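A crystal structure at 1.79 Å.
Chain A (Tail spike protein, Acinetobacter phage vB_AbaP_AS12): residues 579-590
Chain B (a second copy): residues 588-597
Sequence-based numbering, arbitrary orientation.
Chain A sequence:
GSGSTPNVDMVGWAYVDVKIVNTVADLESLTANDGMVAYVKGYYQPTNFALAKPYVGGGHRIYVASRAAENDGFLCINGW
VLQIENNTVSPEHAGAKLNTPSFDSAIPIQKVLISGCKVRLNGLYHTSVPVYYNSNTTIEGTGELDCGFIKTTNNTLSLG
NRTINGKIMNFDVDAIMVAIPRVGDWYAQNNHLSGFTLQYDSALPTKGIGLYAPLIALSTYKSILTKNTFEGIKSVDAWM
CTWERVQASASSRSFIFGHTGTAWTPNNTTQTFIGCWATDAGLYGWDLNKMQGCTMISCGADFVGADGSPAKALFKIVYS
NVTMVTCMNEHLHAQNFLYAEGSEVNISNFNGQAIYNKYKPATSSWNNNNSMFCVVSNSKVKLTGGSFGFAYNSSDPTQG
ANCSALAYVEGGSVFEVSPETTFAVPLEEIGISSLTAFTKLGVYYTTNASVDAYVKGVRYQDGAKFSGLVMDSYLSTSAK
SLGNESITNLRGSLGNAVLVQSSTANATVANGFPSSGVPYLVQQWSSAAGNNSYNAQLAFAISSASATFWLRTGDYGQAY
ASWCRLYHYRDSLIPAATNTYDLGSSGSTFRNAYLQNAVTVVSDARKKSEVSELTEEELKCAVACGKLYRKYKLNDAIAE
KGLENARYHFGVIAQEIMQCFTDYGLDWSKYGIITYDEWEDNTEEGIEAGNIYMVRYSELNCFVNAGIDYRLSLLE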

# COMPACT_ATOMS: atom_id res chain seq x y z
N ASN A 579 40.18 -56.91 22.06
CA ASN A 579 41.37 -56.82 22.92
C ASN A 579 41.89 -55.38 23.01
O ASN A 579 43.10 -55.13 23.02
CB ASN A 579 42.46 -57.77 22.43
CG ASN A 579 43.56 -57.95 23.43
OD1 ASN A 579 43.35 -57.82 24.64
ND2 ASN A 579 44.76 -58.28 22.94
N THR A 580 40.97 -54.44 23.11
CA THR A 580 41.29 -53.02 23.09
C THR A 580 40.66 -52.27 24.26
O THR A 580 41.35 -51.48 24.91
CB THR A 580 40.82 -52.41 21.74
OG1 THR A 580 41.52 -53.05 20.66
CG2 THR A 580 41.07 -50.91 21.67
N TYR A 581 39.40 -52.54 24.57
CA TYR A 581 38.64 -51.75 25.53
C TYR A 581 38.37 -52.57 26.79
O TYR A 581 38.26 -53.80 26.75
CB TYR A 581 37.32 -51.28 24.91
CG TYR A 581 37.55 -50.44 23.66
CD1 TYR A 581 38.08 -49.16 23.75
CD2 TYR A 581 37.26 -50.94 22.40
CE1 TYR A 581 38.30 -48.38 22.61
CE2 TYR A 581 37.48 -50.17 21.25
CZ TYR A 581 38.00 -48.89 21.36
OH TYR A 581 38.23 -48.13 20.23
N ASP A 582 38.28 -51.86 27.92
CA ASP A 582 38.17 -52.49 29.22
C ASP A 582 36.79 -52.27 29.82
O ASP A 582 36.11 -51.28 29.51
CB ASP A 582 39.19 -51.92 30.21
CG ASP A 582 40.63 -52.26 29.87
OD1 ASP A 582 40.88 -53.28 29.18
OD2 ASP A 582 41.52 -51.51 30.35
N LEU A 583 36.38 -53.21 30.67
CA LEU A 583 35.28 -53.04 31.61
C LEU A 583 35.89 -52.59 32.93
O LEU A 583 36.54 -53.38 33.62
CB LEU A 583 34.49 -54.33 31.78
CG LEU A 583 33.85 -54.85 30.49
CD1 LEU A 583 33.43 -56.28 30.65
CD2 LEU A 583 32.69 -53.97 30.09
N GLY A 584 35.71 -51.33 33.26
CA GLY A 584 36.29 -50.77 34.46
C GLY A 584 37.75 -50.42 34.29
O GLY A 584 38.35 -50.57 33.22
N SER A 585 38.33 -49.94 35.39
CA SER A 585 39.76 -49.65 35.49
C SER A 585 40.23 -50.00 36.89
O SER A 585 39.41 -50.20 37.80
CB SER A 585 40.06 -48.18 35.20
OG SER A 585 39.49 -47.35 36.21
N SER A 586 41.55 -50.08 37.07
CA SER A 586 42.09 -50.38 38.39
C SER A 586 41.59 -49.39 39.42
O SER A 586 41.38 -49.76 40.59
CB SER A 586 43.63 -50.37 38.35
OG SER A 586 44.07 -49.20 37.67
N GLY A 587 41.39 -48.13 39.03
CA GLY A 587 40.93 -47.10 39.94
C GLY A 587 39.42 -46.91 39.98
O GLY A 587 38.92 -46.21 40.87
N SER A 588 38.69 -47.51 39.05
CA SER A 588 37.23 -47.38 39.04
C SER A 588 36.65 -48.72 38.61
O SER A 588 36.45 -48.98 37.42
CB SER A 588 36.78 -46.24 38.14
OG SER A 588 35.41 -45.93 38.43
N THR A 589 36.41 -49.58 39.59
CA THR A 589 35.94 -50.93 39.35
C THR A 589 34.42 -50.95 39.24
O THR A 589 33.73 -50.10 39.79
CB THR A 589 36.32 -51.85 40.50
OG1 THR A 589 35.65 -51.39 41.69
CG2 THR A 589 37.83 -51.84 40.71
N PHE A 590 33.91 -51.96 38.55
CA PHE A 590 32.53 -52.35 38.74
C PHE A 590 32.45 -53.17 40.03
O PHE A 590 33.36 -53.92 40.36
CB PHE A 590 32.01 -53.15 37.55
CG PHE A 590 31.67 -52.29 36.36
CD1 PHE A 590 30.49 -51.56 36.34
CD2 PHE A 590 32.54 -52.17 35.30
CE1 PHE A 590 30.18 -50.74 35.25
CE2 PHE A 590 32.24 -51.37 34.22
CZ PHE A 590 31.06 -50.66 34.19
N SER B 588 35.34 -60.43 19.30
CA SER B 588 35.53 -59.04 19.74
C SER B 588 35.44 -59.02 21.26
O SER B 588 34.38 -58.79 21.85
CB SER B 588 34.52 -58.12 19.07
OG SER B 588 34.87 -56.77 19.33
N THR B 589 36.59 -59.23 21.90
CA THR B 589 36.67 -59.35 23.34
C THR B 589 36.85 -57.97 23.97
O THR B 589 37.31 -57.02 23.34
CB THR B 589 37.86 -60.22 23.75
OG1 THR B 589 39.08 -59.58 23.35
CG2 THR B 589 37.79 -61.62 23.11
N PHE B 590 36.48 -57.89 25.25
CA PHE B 590 37.02 -56.83 26.09
C PHE B 590 38.39 -57.27 26.59
O PHE B 590 38.61 -58.44 26.89
CB PHE B 590 36.09 -56.54 27.27
CG PHE B 590 34.86 -55.78 26.87
CD1 PHE B 590 34.90 -54.41 26.68
CD2 PHE B 590 33.66 -56.44 26.65
CE1 PHE B 590 33.76 -53.70 26.30
CE2 PHE B 590 32.52 -55.74 26.27
CZ PHE B 590 32.56 -54.37 26.09
N ARG B 591 39.31 -56.31 26.67
CA ARG B 591 40.70 -56.61 26.98
C ARG B 591 40.85 -57.09 28.42
O ARG B 591 41.36 -58.19 28.67
CB ARG B 591 41.57 -55.37 26.72
CG ARG B 591 43.04 -55.56 27.09
CD ARG B 591 43.83 -54.31 26.82
NE ARG B 591 43.31 -53.16 27.57
CZ ARG B 591 43.82 -51.93 27.47
NH1 ARG B 591 44.85 -51.70 26.66
NH2 ARG B 591 43.30 -50.94 28.17
N ASN B 592 40.44 -56.26 29.38
CA ASN B 592 40.50 -56.57 30.80
C ASN B 592 39.17 -56.18 31.43
O ASN B 592 38.43 -55.37 30.89
CB ASN B 592 41.64 -55.83 31.51
CG ASN B 592 42.99 -56.49 31.31
OD1 ASN B 592 43.16 -57.67 31.63
ND2 ASN B 592 43.95 -55.74 30.80
N ALA B 593 38.90 -56.75 32.61
CA ALA B 593 37.74 -56.34 33.40
C ALA B 593 38.19 -56.18 34.84
O ALA B 593 38.85 -57.06 35.39
CB ALA B 593 36.61 -57.37 33.30
N TYR B 594 37.86 -55.04 35.43
CA TYR B 594 38.27 -54.71 36.79
C TYR B 594 37.03 -54.69 37.68
O TYR B 594 36.23 -53.75 37.62
CB TYR B 594 38.99 -53.37 36.83
CG TYR B 594 40.27 -53.37 36.02
CD1 TYR B 594 40.26 -53.03 34.67
CD2 TYR B 594 41.47 -53.70 36.61
CE1 TYR B 594 41.42 -53.04 33.93
CE2 TYR B 594 42.65 -53.71 35.87
CZ TYR B 594 42.61 -53.37 34.54
OH TYR B 594 43.78 -53.38 33.81
N LEU B 595 36.90 -55.71 38.52
CA LEU B 595 35.79 -55.83 39.46
C LEU B 595 36.31 -55.78 40.89
O LEU B 595 37.41 -56.27 41.19
CB LEU B 595 35.03 -57.15 39.28
CG LEU B 595 34.62 -57.53 37.86
CD1 LEU B 595 33.84 -58.82 37.90
CD2 LEU B 595 33.82 -56.44 37.19
N GLN B 596 35.50 -55.21 41.78
CA GLN B 596 35.86 -55.22 43.18
C GLN B 596 35.78 -56.63 43.75
O GLN B 596 36.60 -57.02 44.59
CB GLN B 596 34.95 -54.27 43.96
CG GLN B 596 35.53 -53.84 45.29
CD GLN B 596 36.73 -52.92 45.13
OE1 GLN B 596 36.81 -52.14 44.17
NE2 GLN B 596 37.67 -53.01 46.06
N ASN B 597 34.80 -57.41 43.27
CA ASN B 597 34.54 -58.76 43.75
C ASN B 597 34.58 -59.74 42.59
O ASN B 597 34.38 -59.37 41.42
CB ASN B 597 33.18 -58.84 44.44
CG ASN B 597 33.01 -57.80 45.51
OD1 ASN B 597 32.29 -56.82 45.34
ND2 ASN B 597 33.66 -58.01 46.64
O HOH W 1 37.99 -54.45 23.08
O HOH W 2 43.81 -52.72 31.22

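The segment 588-597 of chain B is bonded by two separate parts of the same chain A stretch, which doubles back on itself between them. The reversal is held by two backbone hydrogen bonds, from S585(A) N to S588(A) O (2.9 Å) and from S588(A) N to S585(A) O (3.1 Å), so residues on each side of this turn can pair with chain B.

On the first part, the backbone of L583(A) forms a single beta bridge with that of A593(B). L583(A) N donates to N592(B) O at 3.0 Å, and Y594(B) N donates to L583(A) O at 2.8 Å. Two residues earlier in each chain, R591(B) N donates to Y581(A) O at 2.7 Å. The second bridge joins F590(A) and L595(B): F590(A) N donates to Y594(B) O at 3.1 Å, while F590(A) O accepts from Q596(B) N at 2.9 Å. Y594(B) thus spends its amide on one part of chain A and its carbonyl on the other.

The main electrostatic link is the salt bridge between D582(A) and R591(B). The carboxylate meets the guanidinium at its edge, where two N-H groups lie side by side: R591(B) NE donates to D582(A) OD1 and R591(B) NH2 to D582(A) OD2, both at 2.9 Å. T580(A) O lies over one face of the guanidinium. D582(A) OD1 also takes a weak hydrogen bond from N592(B) N at 3.0 Å, and water 2 donates to D582(A) OD2 (2.7 Å) while accepting from N592(B) ND2 (3.1 Å).

Apolar contacts fill in beside this polar network. L583(A) CD2 sits 3.9 Å from the centroid of the F590(B) ring, nearly on the ring normal, a CH-pi contact over the face. L583(A) CB also meets A593(B) CB at 4.0 Å. At the second bridge, F590(A) CB packs against L595(B) CD2 at 3.8 Å.

Y594(B) points its CA-to-CB bond toward chain A, and the backbone at S585(A) and S586(A) covers one face of its ring, with S586(A) N 3.6 Å from Y594(B) CD2. G584(A) combines a positive phi with a tight position: an ideal CB would fall 2.8 Å from Y594(B) O, a clash.

Hydrogen bonds also mark the ends of the contact. N579(A) N donates to T589(B) O at 3.1 Å, and water 1 connects that carbonyl to Y581(A) N, lying 2.7 Å from T589(B) O and 2.8 Å from Y581(A) N. Next to the second bridge, the T589(A) OG1 hydroxyl donates to Q596(B) OE1 at 2.8 Å.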